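PDB 1NHY: elongation factor 1-gamma 1 from Saccharomyces cerevisiae, which serves as a subunit of the eukaryotic elongation factor 1 complex in protein synthesis and probably helps anchor that complex to other cellular components. Local coordinates for residues 16-28 with 66-79. Residues are numbered along the deposited sequence; the frame is centred on the assembly and turned at random.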
# COMPACT_ATOMS: atom_id res chain seq x y z
N VAL A 16 4.50 -2.76 1.99
CA VAL A 16 5.47 -1.67 1.89
C VAL A 16 6.51 -1.67 3.00
O VAL A 16 7.70 -1.61 2.72
CB VAL A 16 4.79 -0.29 1.82
CG1 VAL A 16 5.84 0.81 1.88
CG2 VAL A 16 4.00 -0.18 0.52
N PRO A 17 6.09 -1.72 4.27
CA PRO A 17 7.10 -1.72 5.33
C PRO A 17 8.14 -2.79 5.08
O PRO A 17 9.35 -2.53 5.15
CB PRO A 17 6.29 -2.02 6.57
CG PRO A 17 4.99 -1.31 6.26
CD PRO A 17 4.73 -1.67 4.83
N ARG A 18 7.67 -4.01 4.77
CA ARG A 18 8.58 -5.12 4.52
C ARG A 18 9.49 -4.81 3.34
O ARG A 18 10.72 -4.99 3.43
CB ARG A 18 7.80 -6.40 4.26
CG ARG A 18 8.72 -7.61 4.11
CD ARG A 18 7.94 -8.90 3.97
NE ARG A 18 7.40 -9.33 5.25
CZ ARG A 18 6.10 -9.40 5.52
NH1 ARG A 18 5.20 -9.07 4.59
NH2 ARG A 18 5.71 -9.80 6.73
N GLY A 19 8.91 -4.33 2.25
CA GLY A 19 9.70 -3.97 1.08
C GLY A 19 10.72 -2.89 1.39
O GLY A 19 11.86 -2.92 0.91
N LEU A 20 10.32 -1.92 2.20
CA LEU A 20 11.19 -0.81 2.58
C LEU A 20 12.42 -1.30 3.28
O LEU A 20 13.52 -0.81 3.03
CB LEU A 20 10.45 0.16 3.51
CG LEU A 20 9.44 1.10 2.85
CD1 LEU A 20 8.69 1.86 3.93
CD2 LEU A 20 10.17 2.06 1.92
N VAL A 21 12.23 -2.26 4.17
CA VAL A 21 13.38 -2.78 4.88
C VAL A 21 14.34 -3.41 3.89
O VAL A 21 15.52 -3.09 3.87
CB VAL A 21 12.95 -3.81 5.89
CG1 VAL A 21 14.13 -4.23 6.74
CG2 VAL A 21 11.84 -3.21 6.74
N LYS A 22 13.82 -4.29 3.03
CA LYS A 22 14.67 -4.94 2.04
C LYS A 22 15.34 -3.89 1.17
O LYS A 22 16.56 -3.69 1.25
CB LYS A 22 13.84 -5.90 1.17
CG LYS A 22 12.95 -6.82 2.01
CD LYS A 22 12.07 -7.74 1.16
CE LYS A 22 12.84 -8.99 0.72
NZ LYS A 22 14.09 -8.66 -0.04
N ALA A 23 14.54 -3.21 0.35
CA ALA A 23 15.05 -2.18 -0.57
C ALA A 23 15.97 -1.13 0.04
O ALA A 23 16.98 -0.78 -0.56
CB ALA A 23 13.89 -1.50 -1.26
N LEU A 24 15.64 -0.61 1.22
CA LEU A 24 16.50 0.38 1.83
C LEU A 24 17.64 -0.28 2.58
O LEU A 24 18.54 0.39 3.10
CB LEU A 24 15.71 1.28 2.77
CG LEU A 24 14.70 2.21 2.09
CD1 LEU A 24 14.21 3.18 3.15
CD2 LEU A 24 15.33 2.98 0.93
N LYS A 25 17.61 -1.61 2.61
CA LYS A 25 18.63 -2.39 3.29
C LYS A 25 18.71 -1.98 4.76
O LYS A 25 19.79 -1.93 5.34
CB LYS A 25 20.00 -2.21 2.63
CG LYS A 25 20.16 -2.89 1.28
CD LYS A 25 21.60 -3.38 1.12
CE LYS A 25 21.90 -4.00 -0.26
NZ LYS A 25 23.28 -4.61 -0.32
N LEU A 26 17.56 -1.68 5.35
CA LEU A 26 17.53 -1.28 6.75
C LEU A 26 17.97 -2.47 7.59
O LEU A 26 17.68 -3.62 7.26
CB LEU A 26 16.12 -0.85 7.14
CG LEU A 26 15.66 0.43 6.44
CD1 LEU A 26 14.20 0.71 6.77
CD2 LEU A 26 16.54 1.58 6.89
N ASP A 27 18.67 -2.19 8.68
CA ASP A 27 19.15 -3.23 9.56
C ASP A 27 18.03 -3.60 10.53
O ASP A 27 18.24 -3.78 11.73
CB ASP A 27 20.33 -2.72 10.35
CG ASP A 27 21.13 -3.84 10.98
OD1 ASP A 27 20.53 -4.87 11.41
OD2 ASP A 27 22.37 -3.69 11.04
N VAL A 28 16.83 -3.73 9.98
CA VAL A 28 15.67 -4.05 10.78
C VAL A 28 15.25 -5.50 10.58
O VAL A 28 15.17 -5.98 9.45
CB VAL A 28 14.52 -3.11 10.40
CG1 VAL A 28 13.31 -3.40 11.26
CG2 VAL A 28 14.98 -1.67 10.55
N ILE A 66 5.01 3.62 10.50
CA ILE A 66 6.18 2.78 10.32
C ILE A 66 6.88 3.04 8.98
O ILE A 66 8.11 3.15 8.93
CB ILE A 66 5.82 1.31 10.46
CG1 ILE A 66 5.28 1.08 11.87
CG2 ILE A 66 7.04 0.45 10.22
CD1 ILE A 66 4.42 -0.11 12.00
N ASN A 67 6.09 3.15 7.92
CA ASN A 67 6.65 3.41 6.60
C ASN A 67 7.55 4.62 6.63
O ASN A 67 8.69 4.57 6.19
CB ASN A 67 5.55 3.62 5.58
CG ASN A 67 4.95 2.31 5.12
OD1 ASN A 67 3.83 2.28 4.61
ND2 ASN A 67 5.69 1.23 5.28
N TYR A 68 7.02 5.72 7.14
CA TYR A 68 7.77 6.97 7.23
C TYR A 68 9.01 6.80 8.10
O TYR A 68 10.11 7.23 7.73
CB TYR A 68 6.88 8.06 7.83
CG TYR A 68 7.61 9.36 8.11
CD1 TYR A 68 7.86 10.29 7.10
CD2 TYR A 68 8.06 9.65 9.40
CE1 TYR A 68 8.54 11.47 7.37
CE2 TYR A 68 8.74 10.83 9.68
CZ TYR A 68 8.97 11.73 8.66
OH TYR A 68 9.63 12.91 8.93
N TYR A 69 8.82 6.18 9.26
CA TYR A 69 9.93 5.95 10.16
C TYR A 69 11.03 5.18 9.43
O TYR A 69 12.18 5.61 9.36
CB TYR A 69 9.46 5.15 11.37
CG TYR A 69 10.50 5.10 12.47
CD1 TYR A 69 10.54 6.09 13.44
CD2 TYR A 69 11.44 4.06 12.53
CE1 TYR A 69 11.47 6.05 14.48
CE2 TYR A 69 12.37 4.01 13.56
CZ TYR A 69 12.38 5.00 14.53
OH TYR A 69 13.26 4.94 15.59
N LEU A 70 10.66 4.02 8.88
CA LEU A 70 11.65 3.22 8.17
C LEU A 70 12.36 4.05 7.12
O LEU A 70 13.59 4.08 7.06
CB LEU A 70 10.99 2.02 7.50
CG LEU A 70 10.36 1.07 8.49
CD1 LEU A 70 9.46 0.16 7.70
CD2 LEU A 70 11.42 0.29 9.26
N VAL A 71 11.60 4.74 6.28
CA VAL A 71 12.27 5.52 5.25
C VAL A 71 13.33 6.44 5.82
O VAL A 71 14.44 6.51 5.29
CB VAL A 71 11.32 6.40 4.45
CG1 VAL A 71 12.12 7.27 3.50
CG2 VAL A 71 10.35 5.53 3.66
N LYS A 72 13.00 7.13 6.91
CA LYS A 72 13.95 8.05 7.52
C LYS A 72 15.17 7.36 8.13
O LYS A 72 16.21 7.99 8.27
CB LYS A 72 13.25 8.88 8.60
CG LYS A 72 12.21 9.87 8.07
CD LYS A 72 12.85 10.98 7.26
CE LYS A 72 11.83 12.05 6.94
NZ LYS A 72 12.42 13.11 6.08
N LEU A 73 15.04 6.09 8.51
CA LEU A 73 16.16 5.35 9.09
C LEU A 73 17.25 5.16 8.07
O LEU A 73 18.43 4.98 8.40
CB LEU A 73 15.72 3.97 9.54
CG LEU A 73 15.17 3.86 10.93
CD1 LEU A 73 14.64 2.47 11.11
CD2 LEU A 73 16.25 4.17 11.94
N SER A 74 16.85 5.15 6.81
CA SER A 74 17.79 4.98 5.73
C SER A 74 18.84 6.07 5.76
O SER A 74 18.58 7.19 6.21
CB SER A 74 17.06 5.00 4.39
OG SER A 74 17.91 5.40 3.34
N GLN A 75 20.02 5.74 5.28
CA GLN A 75 21.12 6.68 5.21
C GLN A 75 21.26 7.20 3.74
O GLN A 75 22.00 8.16 3.56
CB GLN A 75 22.42 6.01 5.65
CG GLN A 75 22.26 5.03 6.79
CD GLN A 75 23.58 4.68 7.43
OE1 GLN A 75 24.48 4.10 6.79
NE2 GLN A 75 23.73 5.05 8.70
N ASP A 76 20.58 6.59 2.82
CA ASP A 76 20.61 6.96 1.36
C ASP A 76 19.82 8.25 1.09
O ASP A 76 18.64 8.19 0.73
CB ASP A 76 20.02 5.80 0.52
CG ASP A 76 20.33 5.92 -0.99
OD1 ASP A 76 20.34 7.06 -1.52
OD2 ASP A 76 20.55 4.87 -1.64
N ASP A 77 20.46 9.40 1.25
CA ASP A 77 19.78 10.68 1.05
C ASP A 77 18.99 10.79 -0.24
O ASP A 77 17.89 11.34 -0.25
CB ASP A 77 20.76 11.84 1.11
CG ASP A 77 20.76 12.54 2.46
OD1 ASP A 77 21.10 11.88 3.47
OD2 ASP A 77 20.43 13.75 2.50
N LYS A 78 19.54 10.26 -1.32
CA LYS A 78 18.86 10.33 -2.59
C LYS A 78 17.53 9.57 -2.53
O LYS A 78 16.52 10.02 -3.08
CB LYS A 78 19.76 9.77 -3.69
CG LYS A 78 21.19 10.32 -3.60
CD LYS A 78 22.01 9.64 -2.48
CE LYS A 78 23.03 10.59 -1.85
NZ LYS A 78 23.80 9.98 -0.72
N MSE A 79 17.53 8.44 -1.85
CA MSE A 79 16.33 7.63 -1.71
C MSE A 79 15.26 8.33 -0.89
O MSE A 79 14.08 8.38 -1.26
CB MSE A 79 16.67 6.30 -1.05
CG MSE A 79 16.92 5.20 -2.05
SE MSE A 79 15.40 5.13 -3.22
CE MSE A 79 14.15 4.33 -1.95
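L70 reaches from helix 66-73 into the face of helix 16-24 and the turn that follows it. Its CB lies beside L26 CD1 at 3.5 Å. A chi1 of -63° sets CG beside the backbone N, and from there the branch sends the methyls apart: CD1 comes to rest 3.7 Å from P17 O, near the methyls of L20 and V21, whereas CD2 turns to V28 CG2 and to L26 CD1, which thus lies against both CB and CD2. L26 answers from the other segment, its CD2 settling 3.7 Å from L73 CB. It is brought there by K25, whose positive phi closes a Schellman motif and turns the chain back over the second helix.

At the start of the contact the amide of N67 packs against V16 and L20; V16 CG1 is 3.4 Å from N67 ND2, the two side chains crossing at about a right angle, and L20 CD1 is 3.3 Å from the same nitrogen. Replacing N67 by alanine removes the amide, which is likely to leave a gap beside V16 and L20. Farther on, L24 divides its methyls, CD1 against S74 CB (3.6 Å) and CD2 toward M79 CE. M79, a selenomethionine, is set by the turn before it: S74 OG accepts from D76 N in an ST turn, and D76, at the N-cap of the next helix, accepts from M79 N through OD1, the N-H coming from above the carboxylate plane.

The two helices run nearly parallel, 5° apart with their axes 9.4 Å from each other, as expected for the pair lying on one face of the thioredoxin-like sheet in a GST N-terminal domain. P17, V21 and V28 rest on L6 of strand 5-7, I66 and V28 touch F52 of strand 51-53, and L83 of helix 77-83 meets L20 and V71.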